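Local coordinates for francisella virulence factor (Francisella novicida, PDB 5EVG), which is probably a virulence factor of Francisella, of unknown molecular function, built as a small domain with a mixed sheet and one long helix, at residues A[45-50]-A[95-100]; A[55-60]-A[83-88]; A[26-31]-A[77-82]; A[8-13]-A[39-44]. All coordinates share one frame; numbering follows the deposited sequence. Where two conformers were deposited one is given.

Contacts 4, 1 and 3 are strand pairings of one mixed sheet ordered 7-12, 42-49, 95-103, 78-84, 27-30; contact 2 ties helix 56-73 to the end of strand 78-84. Contacts 4 and 1 share strand 42-49, centres about 15 Å apart, and Val44 O probably accepts a hydrogen bond from Gly100 N (2.8 Å). Contact 3 lies one pairing further on, its centre about 15 Å from contact 1, where Arg99 O probably accepts Ile82 N at 2.9 Å. Contact 2, nested within the chain loop closed by contact 1, is about 8 Å from it and 17 Å from contact 3, centre to centre. Ile79 CD1 touches Val44 CG1 at 3.7 Å, joining contacts 3 and 4. Contacts 2 and 4 stay apart, nearest atoms about 9 Å.

Contact 1 (A[45-50]-A[95-100])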
loop_
_atom_site.group_PDB
_atom_site.type_symbol
_atom_site.label_atom_id
_atom_site.label_comp_id
_atom_site.label_asym_id
_atom_site.label_seq_id
_atom_site.Cartn_x
_atom_site.Cartn_y
_atom_site.Cartn_z
ATOM N N ARG A 45 0.490 4.462 2.410
ATOM C CA ARG A 45 1.924 4.392 2.177
ATOM C C ARG A 45 2.503 3.448 3.219
ATOM O O ARG A 45 2.216 3.602 4.410
ATOM C CB ARG A 45 2.580 5.771 2.285
ATOM C CG ARG A 45 1.892 6.860 1.451
ATOM C CD ARG A 45 2.898 7.864 0.920
ATOM N NE ARG A 45 2.340 8.652 -0.178
ATOM C CZ ARG A 45 3.050 9.124 -1.198
ATOM N NH1 ARG A 45 4.352 8.877 -1.269
ATOM N NH2 ARG A 45 2.459 9.834 -2.153
ATOM N N THR A 46 3.283 2.463 2.774
ATOM C CA THR A 46 3.947 1.530 3.684
ATOM C C THR A 46 5.398 1.347 3.256
ATOM O O THR A 46 5.761 1.623 2.108
ATOM C CB THR A 46 3.233 0.169 3.740
ATOM O OG1 THR A 46 3.334 -0.492 2.472
ATOM C CG2 THR A 46 1.759 0.361 4.106
ATOM N N SER A 47 6.234 0.892 4.198
ATOM C CA SER A 47 7.667 0.841 3.963
ATOM C C SER A 47 8.313 -0.210 4.860
ATOM O O SER A 47 7.896 -0.400 6.005
ATOM C CB SER A 47 8.302 2.212 4.230
ATOM O OG SER A 47 9.693 2.185 4.016
ATOM N N THR A 48 9.357 -0.867 4.330
ATOM C CA THR A 48 10.195 -1.814 5.068
ATOM C C THR A 48 11.637 -1.684 4.586
ATOM O O THR A 48 11.886 -1.590 3.377
ATOM C CB THR A 48 9.732 -3.271 4.876
ATOM O OG1 THR A 48 8.322 -3.357 5.089
ATOM C CG2 THR A 48 10.430 -4.208 5.878
ATOM N N HIS A 49 12.574 -1.670 5.532
ATOM C CA HIS A 49 13.985 -1.624 5.177
ATOM C C HIS A 49 14.389 -2.887 4.421
ATOM O O HIS A 49 13.856 -3.974 4.650
ATOM C CB HIS A 49 14.849 -1.467 6.427
ATOM C CG HIS A 49 16.314 -1.587 6.153
ATOM N ND1 HIS A 49 17.060 -0.549 5.641
ATOM C CD2 HIS A 49 17.161 -2.637 6.274
ATOM C CE1 HIS A 49 18.311 -0.945 5.482
ATOM N NE2 HIS A 49 18.398 -2.208 5.854
ATOM N N VAL A 50 15.359 -2.741 3.521
ATOM C CA VAL A 50 15.841 -3.844 2.701
ATOM C C VAL A 50 17.367 -3.848 2.722
ATOM O O VAL A 50 18.004 -2.794 2.602
ATOM C CB VAL A 50 15.292 -3.755 1.258
ATOM C CG1 VAL A 50 15.626 -2.418 0.610
ATOM C CG2 VAL A 50 15.794 -4.913 0.421
ATOM N N SER A 95 15.003 1.095 1.408
ATOM C CA SER A 95 13.724 0.524 1.779
ATOM C C SER A 95 12.966 0.201 0.505
ATOM O O SER A 95 13.151 0.856 -0.527
ATOM C CB SER A 95 12.929 1.478 2.677
ATOM O OG SER A 95 12.445 2.586 1.933
ATOM N N VAL A 96 12.145 -0.843 0.574
ATOM C CA VAL A 96 11.095 -1.063 -0.413
ATOM C C VAL A 96 9.863 -0.325 0.089
ATOM O O VAL A 96 9.408 -0.556 1.218
ATOM C CB VAL A 96 10.797 -2.557 -0.619
ATOM C CG1 VAL A 96 9.681 -2.719 -1.663
ATOM C CG2 VAL A 96 12.058 -3.310 -1.044
ATOM N N GLN A 97 9.340 0.576 -0.734
ATOM C CA GLN A 97 8.202 1.399 -0.362
ATOM C C GLN A 97 6.977 0.994 -1.169
ATOM O O GLN A 97 7.077 0.363 -2.219
ATOM C CB GLN A 97 8.502 2.881 -0.592
ATOM C CG GLN A 97 9.601 3.450 0.292
ATOM C CD GLN A 97 9.800 4.931 0.029
ATOM O OE1 GLN A 97 9.475 5.769 0.870
ATOM N NE2 GLN A 97 10.328 5.260 -1.145
ATOM N N LEU A 98 5.814 1.340 -0.655
ATOM C CA LEU A 98 4.574 1.082 -1.368
ATOM C C LEU A 98 3.744 2.349 -1.339
ATOM O O LEU A 98 3.609 2.985 -0.288
ATOM C CB LEU A 98 3.794 -0.102 -0.742
ATOM C CG LEU A 98 2.428 -0.409 -1.374
ATOM C CD1 LEU A 98 2.111 -1.877 -1.159
ATOM C CD2 LEU A 98 1.317 0.444 -0.780
ATOM N N ARG A 99 3.157 2.702 -2.489
ATOM C CA ARG A 99 2.221 3.816 -2.603
ATOM C C ARG A 99 0.926 3.282 -3.197
ATOM O O ARG A 99 0.944 2.680 -4.277
ATOM C CB ARG A 99 2.793 4.939 -3.474
ATOM C CG ARG A 99 1.831 6.095 -3.715
ATOM C CD ARG A 99 2.534 7.337 -4.300
ATOM N NE ARG A 99 3.083 7.112 -5.635
ATOM C CZ ARG A 99 2.401 7.272 -6.764
ATOM N NH1 ARG A 99 1.135 7.661 -6.733
ATOM N NH2 ARG A 99 2.989 7.046 -7.930
ATOM N N GLY A 100 -0.190 3.498 -2.493
ATOM C CA GLY A 100 -1.457 2.920 -2.890
ATOM C C GLY A 100 -2.597 3.892 -2.683
ATOM O O GLY A 100 -2.468 4.895 -1.974
#
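Thr46 and Leu98 form the close-packed middle of this antiparallel strand pair, whose axes run at 169° to each other. Thr46 N gives its hydrogen to Leu98 O, and Leu98 N returns a bond of 2.8 Å to Thr46 O. Thr48 and Val96 repeat the same double exchange two residues further along. On their shared face, Thr46 and Leu98 point the same way, and Thr46 OG1 rests 3.3 Å from Leu98 CB. With chi1 at 66°, OG1 sits between the backbone N and the carbonyl carbon of its own residue, where it also bonds Asn63 O; a threonine thus satisfies its hydroxyl in a buried place while keeping a branched, strand-compatible shape. Val50 closes this side, its CB 4.0 Å from Val96 CG2.

The other face is looser and more polar. Ser95 OG gives a weak hydrogen bond of 3.5 Å to Ser47 OG, diagonally across the strands, since Ser47 faces Gln97 and Ser95 faces His49. Arg45 and Arg99 extend side by side. Arg99 CD lies over one face of the Arg45 guanidinium, but Arg99 has two modelled positions, so this placement is doubtful; like charges come near, Arg45 NH2 to Arg99 NE 4.5 Å.

Helix 56-73 packs beneath the Thr46, Thr48 and Val96 face through Glu66, Leu59 and Asn63, while strands 7-12 and 78-84 flank the pair within the sheet.

Contact 2 (A[55-60]-A[83-88])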
loop_
_atom_site.group_PDB
_atom_site.type_symbol
_atom_site.label_atom_id
_atom_site.label_comp_id
_atom_site.label_asym_id
_atom_site.label_seq_id
_atom_site.Cartn_x
_atom_site.Cartn_y
_atom_site.Cartn_z
ATOM N N ASP A 55 15.185 -10.066 -1.666
ATOM C CA ASP A 55 13.995 -9.926 -0.841
ATOM C C ASP A 55 12.990 -8.910 -1.383
ATOM O O ASP A 55 11.972 -8.675 -0.727
ATOM C CB ASP A 55 14.392 -9.532 0.589
ATOM C CG ASP A 55 15.410 -10.490 1.209
ATOM O OD1 ASP A 55 15.184 -11.718 1.166
ATOM O OD2 ASP A 55 16.425 -10.008 1.750
ATOM N N PHE A 56 13.243 -8.301 -2.548
ATOM C CA PHE A 56 12.353 -7.249 -3.055
ATOM C C PHE A 56 10.891 -7.695 -3.077
ATOM O O PHE A 56 10.011 -7.008 -2.544
ATOM C CB PHE A 56 12.770 -6.804 -4.464
ATOM C CG PHE A 56 13.917 -5.838 -4.497
ATOM C CD1 PHE A 56 14.561 -5.452 -3.337
ATOM C CD2 PHE A 56 14.352 -5.309 -5.706
ATOM C CE1 PHE A 56 15.632 -4.567 -3.377
ATOM C CE2 PHE A 56 15.415 -4.418 -5.756
ATOM C CZ PHE A 56 16.059 -4.046 -4.588
ATOM N N GLN A 57 10.602 -8.807 -3.752
ATOM C CA GLN A 57 9.197 -9.147 -3.961
ATOM C C GLN A 57 8.554 -9.640 -2.672
ATOM O O GLN A 57 7.355 -9.428 -2.461
ATOM C CB GLN A 57 9.052 -10.179 -5.085
ATOM C CG GLN A 57 7.845 -9.955 -6.008
ATOM C CD GLN A 57 8.023 -8.781 -6.972
ATOM O OE1 GLN A 57 8.975 -8.008 -6.867
ATOM N NE2 GLN A 57 7.108 -8.659 -7.927
ATOM N N LYS A 58 9.334 -10.275 -1.794
ATOM C CA LYS A 58 8.829 -10.595 -0.463
ATOM C C LYS A 58 8.503 -9.323 0.309
ATOM O O LYS A 58 7.429 -9.206 0.912
ATOM C CB LYS A 58 9.850 -11.449 0.299
ATOM C CG LYS A 58 9.382 -11.907 1.674
ATOM C CD LYS A 58 10.351 -12.903 2.304
ATOM C CE LYS A 58 9.796 -13.455 3.615
ATOM N NZ LYS A 58 10.650 -14.523 4.213
ATOM N N LEU A 59 9.420 -8.349 0.292
ATOM C CA LEU A 59 9.198 -7.104 1.021
ATOM C C LEU A 59 8.059 -6.288 0.405
ATOM O O LEU A 59 7.284 -5.637 1.124
ATOM C CB LEU A 59 10.503 -6.313 1.074
ATOM C CG LEU A 59 11.521 -6.926 2.063
ATOM C CD1 LEU A 59 12.816 -6.179 2.030
ATOM C CD2 LEU A 59 10.971 -6.933 3.469
ATOM N N CYS A 60 7.919 -6.315 -0.916
ATOM C CA CYS A 60 6.724 -5.717 -1.507
ATOM C C CYS A 60 5.465 -6.401 -0.975
ATOM O O CYS A 60 4.495 -5.729 -0.605
ATOM C CB CYS A 60 6.790 -5.784 -3.032
ATOM S SG CYS A 60 5.343 -5.030 -3.898
ATOM N N CYS A 83 4.870 -0.778 -5.804
ATOM C CA CYS A 83 6.028 -0.855 -4.918
ATOM C C CYS A 83 7.187 -0.082 -5.526
ATOM O O CYS A 83 7.401 -0.118 -6.741
ATOM C CB CYS A 83 6.453 -2.304 -4.675
ATOM S SG CYS A 83 5.434 -3.061 -3.384
ATOM N N LEU A 84 7.926 0.616 -4.674
ATOM C CA LEU A 84 9.070 1.405 -5.104
ATOM C C LEU A 84 10.327 0.767 -4.540
ATOM O O LEU A 84 10.394 0.447 -3.343
ATOM C CB LEU A 84 8.935 2.860 -4.660
ATOM C CG LEU A 84 7.654 3.573 -5.073
ATOM C CD1 LEU A 84 7.562 4.933 -4.423
ATOM C CD2 LEU A 84 7.685 3.725 -6.566
ATOM N N TYR A 85 11.290 0.546 -5.395
ATOM C CA TYR A 85 12.457 -0.204 -4.973
ATOM C C TYR A 85 13.698 0.685 -4.951
ATOM O O TYR A 85 13.802 1.636 -5.733
ATOM C CB TYR A 85 12.670 -1.396 -5.915
ATOM C CG TYR A 85 11.512 -2.350 -5.886
ATOM C CD1 TYR A 85 11.433 -3.359 -4.934
ATOM C CD2 TYR A 85 10.457 -2.217 -6.788
ATOM C CE1 TYR A 85 10.345 -4.229 -4.897
ATOM C CE2 TYR A 85 9.377 -3.074 -6.754
ATOM C CZ TYR A 85 9.321 -4.076 -5.815
ATOM O OH TYR A 85 8.228 -4.914 -5.802
ATOM N N PRO A 86 14.655 0.423 -4.056
ATOM C CA PRO A 86 15.848 1.275 -4.009
ATOM C C PRO A 86 16.579 1.255 -5.342
ATOM O O PRO A 86 16.653 0.226 -6.019
ATOM C CB PRO A 86 16.689 0.660 -2.881
ATOM C CG PRO A 86 16.171 -0.726 -2.716
ATOM C CD PRO A 86 14.711 -0.657 -3.058
ATOM N N GLU A 87 17.088 2.427 -5.728
ATOM C CA GLU A 87 17.877 2.609 -6.942
ATOM C C GLU A 87 19.362 2.563 -6.587
ATOM O O GLU A 87 19.869 3.451 -5.890
ATOM C CB GLU A 87 17.523 3.939 -7.603
ATOM C CG GLU A 87 16.034 4.108 -7.881
ATOM C CD GLU A 87 15.763 4.455 -9.328
ATOM O OE1 GLU A 87 14.652 4.167 -9.821
ATOM O OE2 GLU A 87 16.677 5.013 -9.977
ATOM N N GLY A 88 20.060 1.541 -7.077
ATOM C CA GLY A 88 21.502 1.498 -6.935
ATOM C C GLY A 88 21.973 0.599 -5.815
ATOM O O GLY A 88 21.345 -0.424 -5.527
#
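Cys60 and Cys83 are joined by a disulfide, SG to SG 2.0 Å, which fastens the N-terminal part of helix 56-73 to the strand ending at Leu84. The bridge has a chi3 of 90°, the relaxed value for a disulfide. Cys60 SG stands anti to the backbone N (chi1 -179°), which carries the sulfur out from the helix toward the strand.

Close beside the bridge lies the phenol of Tyr85, whose OH comes within 3.2 Å of Cys60 CB. In one modelled position, and so doubtfully, Gln57 crosses Tyr85 at about a right angle, with OE1 3.4 Å from that OH. Nearer the tyrosine's backbone, CD1 sits over one face of the Phe56 ring, 3.5 Å from Phe56 CG. The two rings meet obliquely, their planes 33° apart. Phe56 reaches beyond the tyrosine to Pro86, where Phe56 CZ is 3.8 Å from Pro86 CG. Aromatic residues suit this place because they give broad apolar surfaces between the helix and the chain leaving the strand, and proline adds a rigid apolar ring.

What positions this shell is the helix itself: Cys60 N bonds Phe56 O at 2.7 Å, which sets Phe56 and Cys60 one turn apart on the side facing Tyr85 and Cys83.

Outward, Val96 of strand 95-103 touches both Phe56 and Tyr85, and Val50 and Ile90 add loop contacts, so the cluster lies between helix 56-73 and the sheet.

Contact 3 (A[26-31]-A[77-82]); sequences VRVYNL and HEIKYI
Tyr81 O is gripped twice: Leu31 N donates to it at 2.9 Å from above the carbonyl plane, and a water donates to it at 3.0 Å. The same water gives its other hydrogen to Asn30 OD1 at 2.7 Å, so an amide suits this strand end by tying its side chain to the partner backbone.

From here the parallel pairing runs back through Tyr29 and Arg27, which alternately give and take backbone bonds with Tyr81, Ile79 and His77. At its start His77 and Glu78 both face Phe103, a classic beta bulge. Val28 and Ile79 lie side by side on one face, CG2 to CG2 3.8 Å, where branched residues fit the strand and meet helix 56-73 through Ile68 and Ala67. Tyr81 bends toward the edge strand, since chi1 of 81° swings its ring to Val28, with CE1 3.4 Å from Val28 CG1.

The opposite face is polar. Glu78 crosses Tyr29 at about a right angle, its CG at the ring edge and OE2 3.3 Å from Tyr29 CD1. Lys80 leads away to Asp36 O and makes a cation-pi contact with Phe103.

Chemically, backbone bonds and a bridging water hold the outermost strand, while the two faces of the strand pair divide into an apolar side under the helix and a charged, aromatic side.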
loop_
_atom_site.group_PDB
_atom_site.type_symbol
_atom_site.label_atom_id
_atom_site.label_comp_id
_atom_site.label_asym_id
_atom_site.label_seq_id
_atom_site.Cartn_x
_atom_site.Cartn_y
_atom_site.Cartn_z
ATOM N N VAL A 26 -10.389 -7.273 0.395
ATOM C CA VAL A 26 -9.804 -6.167 -0.362
ATOM C C VAL A 26 -9.253 -6.696 -1.682
ATOM O O VAL A 26 -8.329 -7.518 -1.699
ATOM C CB VAL A 26 -8.702 -5.475 0.453
ATOM C CG1 VAL A 26 -8.053 -4.318 -0.370
ATOM C CG2 VAL A 26 -9.259 -4.978 1.783
ATOM N N ARG A 27 -9.803 -6.214 -2.787
ATOM C CA ARG A 27 -9.300 -6.561 -4.105
ATOM C C ARG A 27 -8.071 -5.726 -4.426
ATOM O O ARG A 27 -7.991 -4.552 -4.057
ATOM C CB ARG A 27 -10.367 -6.323 -5.163
ATOM C CG ARG A 27 -11.638 -7.128 -4.892
ATOM C CD ARG A 27 -12.688 -6.900 -5.963
ATOM N NE ARG A 27 -13.023 -5.490 -6.116
ATOM C CZ ARG A 27 -14.034 -4.894 -5.491
ATOM N NH1 ARG A 27 -14.817 -5.580 -4.665
ATOM N NH2 ARG A 27 -14.262 -3.610 -5.695
ATOM N N VAL A 28 -7.125 -6.323 -5.152
ATOM C CA VAL A 28 -5.783 -5.732 -5.287
ATOM C C VAL A 28 -5.414 -5.582 -6.763
ATOM O O VAL A 28 -5.377 -6.573 -7.504
ATOM C CB VAL A 28 -4.731 -6.580 -4.547
ATOM C CG1 VAL A 28 -3.320 -6.038 -4.799
ATOM C CG2 VAL A 28 -5.014 -6.584 -3.050
ATOM N N TYR A 29 -5.079 -4.352 -7.183
ATOM C CA TYR A 29 -4.708 -4.087 -8.569
ATOM C C TYR A 29 -3.387 -3.334 -8.640
ATOM O O TYR A 29 -3.040 -2.581 -7.730
ATOM C CB TYR A 29 -5.764 -3.243 -9.301
ATOM C CG TYR A 29 -7.089 -3.934 -9.350
ATOM C CD1 TYR A 29 -8.048 -3.694 -8.376
ATOM C CD2 TYR A 29 -7.374 -4.840 -10.355
ATOM C CE1 TYR A 29 -9.281 -4.335 -8.418
ATOM C CE2 TYR A 29 -8.601 -5.482 -10.400
ATOM C CZ TYR A 29 -9.533 -5.235 -9.421
ATOM O OH TYR A 29 -10.739 -5.894 -9.473
ATOM N N ASN A 30 -2.666 -3.553 -9.742
ATOM C CA ASN A 30 -1.488 -2.752 -10.053
ATOM C C ASN A 30 -1.923 -1.373 -10.502
ATOM O O ASN A 30 -2.751 -1.237 -11.412
ATOM C CB ASN A 30 -0.655 -3.385 -11.169
ATOM C CG ASN A 30 0.024 -4.638 -10.752
ATOM O OD1 ASN A 30 0.713 -4.682 -9.728
ATOM N ND2 ASN A 30 -0.139 -5.679 -11.557
ATOM N N LEU A 31 -1.343 -0.346 -9.891
ATOM C CA LEU A 31 -1.609 1.030 -10.297
ATOM C C LEU A 31 -0.821 1.325 -11.573
ATOM O O LEU A 31 0.417 1.364 -11.552
ATOM C CB LEU A 31 -1.229 1.978 -9.168
ATOM C CG LEU A 31 -1.434 3.465 -9.433
ATOM C CD1 LEU A 31 -2.913 3.732 -9.474
ATOM C CD2 LEU A 31 -0.770 4.272 -8.334
ATOM N N HIS A 77 -12.802 -1.642 -0.047
ATOM C CA HIS A 77 -12.825 -2.982 -0.605
ATOM C C HIS A 77 -11.836 -3.152 -1.745
ATOM O O HIS A 77 -11.833 -4.200 -2.396
ATOM C CB HIS A 77 -14.240 -3.335 -1.066
ATOM C CG HIS A 77 -15.214 -3.469 0.060
ATOM N ND1 HIS A 77 -15.697 -2.383 0.756
ATOM C CD2 HIS A 77 -15.784 -4.562 0.620
ATOM C CE1 HIS A 77 -16.527 -2.801 1.695
ATOM N NE2 HIS A 77 -16.596 -4.119 1.634
ATOM N N GLU A 78 -10.971 -2.166 -1.982
ATOM C CA GLU A 78 -10.087 -2.223 -3.134
ATOM C C GLU A 78 -8.878 -1.335 -2.873
ATOM O O GLU A 78 -9.010 -0.273 -2.265
ATOM C CB GLU A 78 -10.822 -1.767 -4.407
ATOM C CG GLU A 78 -9.959 -1.757 -5.668
ATOM C CD GLU A 78 -10.683 -1.108 -6.847
ATOM O OE1 GLU A 78 -11.783 -0.572 -6.635
ATOM O OE2 GLU A 78 -10.157 -1.140 -7.976
ATOM N N ILE A 79 -7.708 -1.789 -3.312
ATOM C CA ILE A 79 -6.497 -0.975 -3.299
ATOM C C ILE A 79 -5.831 -1.103 -4.663
ATOM O O ILE A 79 -5.858 -2.174 -5.279
ATOM C CB ILE A 79 -5.541 -1.382 -2.153
ATOM C CG1 ILE A 79 -4.320 -0.472 -2.108
ATOM C CG2 ILE A 79 -5.082 -2.841 -2.296
ATOM C CD1 ILE A 79 -3.267 -0.918 -1.097
ATOM N N LYS A 80 -5.302 0.011 -5.174
ATOM C CA LYS A 80 -4.445 -0.007 -6.347
ATOM C C LYS A 80 -3.098 0.537 -5.904
ATOM O O LYS A 80 -3.049 1.601 -5.281
ATOM C CB LYS A 80 -5.027 0.846 -7.492
ATOM C CG LYS A 80 -6.512 0.600 -7.808
ATOM C CD LYS A 80 -7.043 1.603 -8.861
ATOM C CE LYS A 80 -8.542 1.463 -9.095
ATOM N NZ LYS A 80 -9.041 2.486 -10.082
ATOM N N TYR A 81 -2.011 -0.185 -6.203
ATOM C CA TYR A 81 -0.744 0.111 -5.554
ATOM C C TYR A 81 0.437 -0.069 -6.499
ATOM O O TYR A 81 0.345 -0.716 -7.543
ATOM C CB TYR A 81 -0.548 -0.790 -4.333
ATOM C CG TYR A 81 -0.033 -2.160 -4.710
ATOM C CD1 TYR A 81 -0.889 -3.150 -5.188
ATOM C CD2 TYR A 81 1.329 -2.462 -4.595
ATOM C CE1 TYR A 81 -0.398 -4.415 -5.534
ATOM C CE2 TYR A 81 1.820 -3.705 -4.947
ATOM C CZ TYR A 81 0.957 -4.678 -5.422
ATOM O OH TYR A 81 1.465 -5.931 -5.748
ATOM N N ILE A 82 1.577 0.486 -6.090
ATOM C CA ILE A 82 2.853 0.227 -6.742
ATOM C C ILE A 82 3.916 0.152 -5.654
ATOM O O ILE A 82 3.842 0.888 -4.667
ATOM C CB ILE A 82 3.162 1.338 -7.769
ATOM C CG1 ILE A 82 4.469 1.053 -8.504
ATOM C CG2 ILE A 82 3.249 2.689 -7.071
ATOM C CD1 ILE A 82 4.626 1.963 -9.703
HETATM O O HOH W 1 2.147 -2.535 -9.082
#

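Contact 4 (A[8-13]-A[39-44]); sequences GVYLPK and GNIGQV
Leu11 and Gln43 exchange two backbone hydrogen bonds, Leu11 N to Gln43 O at 2.8 Å and nearly straight (178°), in an antiparallel pair whose axes run at 167°. Lys13 N adds a third bond to Ile41 O, coming from above the carbonyl plane.

Tyr10 and Lys13 carry the side-chain contact. A chi1 of -175° turns the Tyr10 ring away from its own amide and across the neighbouring strand, with Gln43 O over one face, 3.8 Å from Tyr10 CD2. At the far end, Tyr10 OH lies 3.7 Å from Ile41 CG1, and a water in the plane of the ring is 2.7 Å from that OH and donates to Ile41 O. Gly42 CA comes obliquely to the phenol, 3.9 Å from Tyr10 OH; a side chain here would collide with that OH, and the absence of one lets the strands close up. Val44 meets the base of the ring, its CB 4.2 Å from Tyr10 CD2, a compact apolar residue turned to helix 56-73 through Ala67 and Leu70. Tyr10 also stacks its ring on His74, just beyond that helix.

Lys13 stretches out fully, crossing Asn40 at about a right angle with CD 3.8 Å from Asn40 OD1. A water links Lys13 NZ, weakly, to Asn40 ND2, which also bonds Thr37 O.

The chemistry implies a backbone-held edge pairing in which Ile41 O serves both an amide and a water, and the lysine's charge is left at the water-bridged periphery.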
loop_
_atom_site.group_PDB
_atom_site.type_symbol
_atom_site.label_atom_id
_atom_site.label_comp_id
_atom_site.label_asym_id
_atom_site.label_seq_id
_atom_site.Cartn_x
_atom_site.Cartn_y
_atom_site.Cartn_z
ATOM N N GLY A 8 3.451 2.150 8.261
ATOM C CA GLY A 8 2.328 2.437 7.393
ATOM C C GLY A 8 1.426 3.542 7.889
ATOM O O GLY A 8 1.140 3.636 9.087
ATOM N N VAL A 9 0.975 4.391 6.969
ATOM C CA VAL A 9 0.012 5.439 7.274
ATOM C C VAL A 9 -1.148 5.311 6.300
ATOM O O VAL A 9 -0.964 4.917 5.144
ATOM C CB VAL A 9 0.634 6.846 7.193
ATOM C CG1 VAL A 9 1.761 6.984 8.196
ATOM C CG2 VAL A 9 1.147 7.111 5.798
ATOM N N TYR A 10 -2.345 5.611 6.774
ATOM C CA TYR A 10 -3.512 5.726 5.915
ATOM C C TYR A 10 -3.962 7.175 5.965
ATOM O O TYR A 10 -4.107 7.735 7.055
ATOM C CB TYR A 10 -4.631 4.782 6.361
ATOM C CG TYR A 10 -5.825 4.766 5.431
ATOM C CD1 TYR A 10 -6.856 5.680 5.585
ATOM C CD2 TYR A 10 -5.922 3.834 4.401
ATOM C CE1 TYR A 10 -7.952 5.675 4.738
ATOM C CE2 TYR A 10 -7.020 3.820 3.550
ATOM C CZ TYR A 10 -8.032 4.739 3.727
ATOM O OH TYR A 10 -9.130 4.734 2.888
ATOM N N LEU A 11 -4.141 7.785 4.791
ATOM C CA LEU A 11 -4.491 9.199 4.683
ATOM C C LEU A 11 -5.900 9.322 4.116
ATOM O O LEU A 11 -6.076 9.267 2.886
ATOM C CB LEU A 11 -3.494 9.935 3.780
ATOM C CG LEU A 11 -2.004 9.943 4.115
ATOM C CD1 LEU A 11 -1.224 10.574 2.982
ATOM C CD2 LEU A 11 -1.741 10.678 5.405
ATOM N N PRO A 12 -6.933 9.498 4.946
ATOM C CA PRO A 12 -8.300 9.531 4.413
ATOM C C PRO A 12 -8.513 10.769 3.559
ATOM O O PRO A 12 -7.996 11.847 3.859
ATOM C CB PRO A 12 -9.182 9.562 5.671
ATOM C CG PRO A 12 -8.253 9.295 6.828
ATOM C CD PRO A 12 -6.910 9.785 6.388
ATOM N N LYS A 13 -9.264 10.600 2.473
ATOM C CA LYS A 13 -9.621 11.730 1.630
ATOM C C LYS A 13 -10.943 12.363 2.042
ATOM O O LYS A 13 -11.193 13.521 1.700
ATOM C CB LYS A 13 -9.684 11.300 0.157
ATOM C CG LYS A 13 -9.776 12.466 -0.829
ATOM C CD LYS A 13 -9.815 12.019 -2.290
ATOM C CE LYS A 13 -9.890 13.237 -3.224
ATOM N NZ LYS A 13 -9.911 12.890 -4.680
ATOM N N GLY A 39 -11.621 8.663 -8.014
ATOM C CA GLY A 39 -12.634 8.040 -7.188
ATOM C C GLY A 39 -12.133 7.403 -5.909
ATOM O O GLY A 39 -12.916 6.758 -5.208
ATOM N N ASN A 40 -10.866 7.584 -5.565
ATOM C CA ASN A 40 -10.322 6.936 -4.381
ATOM C C ASN A 40 -10.865 7.595 -3.119
ATOM O O ASN A 40 -11.332 8.739 -3.136
ATOM C CB ASN A 40 -8.796 6.995 -4.398
ATOM C CG ASN A 40 -8.255 8.334 -3.963
ATOM O OD1 ASN A 40 -8.175 8.625 -2.766
ATOM N ND2 ASN A 40 -7.836 9.144 -4.928
ATOM N N ILE A 41 -10.799 6.857 -2.011
ATOM C CA ILE A 41 -11.254 7.346 -0.714
ATOM C C ILE A 41 -10.093 7.592 0.238
ATOM O O ILE A 41 -10.313 7.936 1.404
ATOM C CB ILE A 41 -12.285 6.398 -0.080
ATOM C CG1 ILE A 41 -11.665 5.022 0.162
ATOM C CG2 ILE A 41 -13.538 6.321 -0.949
ATOM C CD1 ILE A 41 -12.544 4.089 0.995
ATOM N N GLY A 42 -8.864 7.442 -0.228
ATOM C CA GLY A 42 -7.721 7.649 0.634
ATOM C C GLY A 42 -6.474 7.086 -0.005
ATOM O O GLY A 42 -6.524 6.350 -0.994
ATOM N N GLN A 43 -5.344 7.467 0.573
ATOM C CA GLN A 43 -4.048 6.960 0.158
ATOM C C GLN A 43 -3.444 6.135 1.281
ATOM O O GLN A 43 -3.774 6.296 2.462
ATOM C CB GLN A 43 -3.091 8.097 -0.228
ATOM C CG GLN A 43 -3.540 8.893 -1.425
ATOM C CD GLN A 43 -2.485 9.867 -1.899
ATOM O OE1 GLN A 43 -1.351 9.852 -1.416
ATOM N NE2 GLN A 43 -2.855 10.731 -2.842
ATOM N N VAL A 44 -2.554 5.234 0.895
ATOM C CA VAL A 44 -1.867 4.396 1.864
ATOM C C VAL A 44 -0.408 4.285 1.447
ATOM O O VAL A 44 -0.101 4.105 0.263
ATOM C CB VAL A 44 -2.548 3.019 2.002
ATOM C CG1 VAL A 44 -2.535 2.257 0.695
ATOM C CG2 VAL A 44 -1.897 2.211 3.110
HETATM O O HOH W 2 -11.024 6.327 3.855
HETATM O O HOH W 3 -6.790 12.194 -4.324
#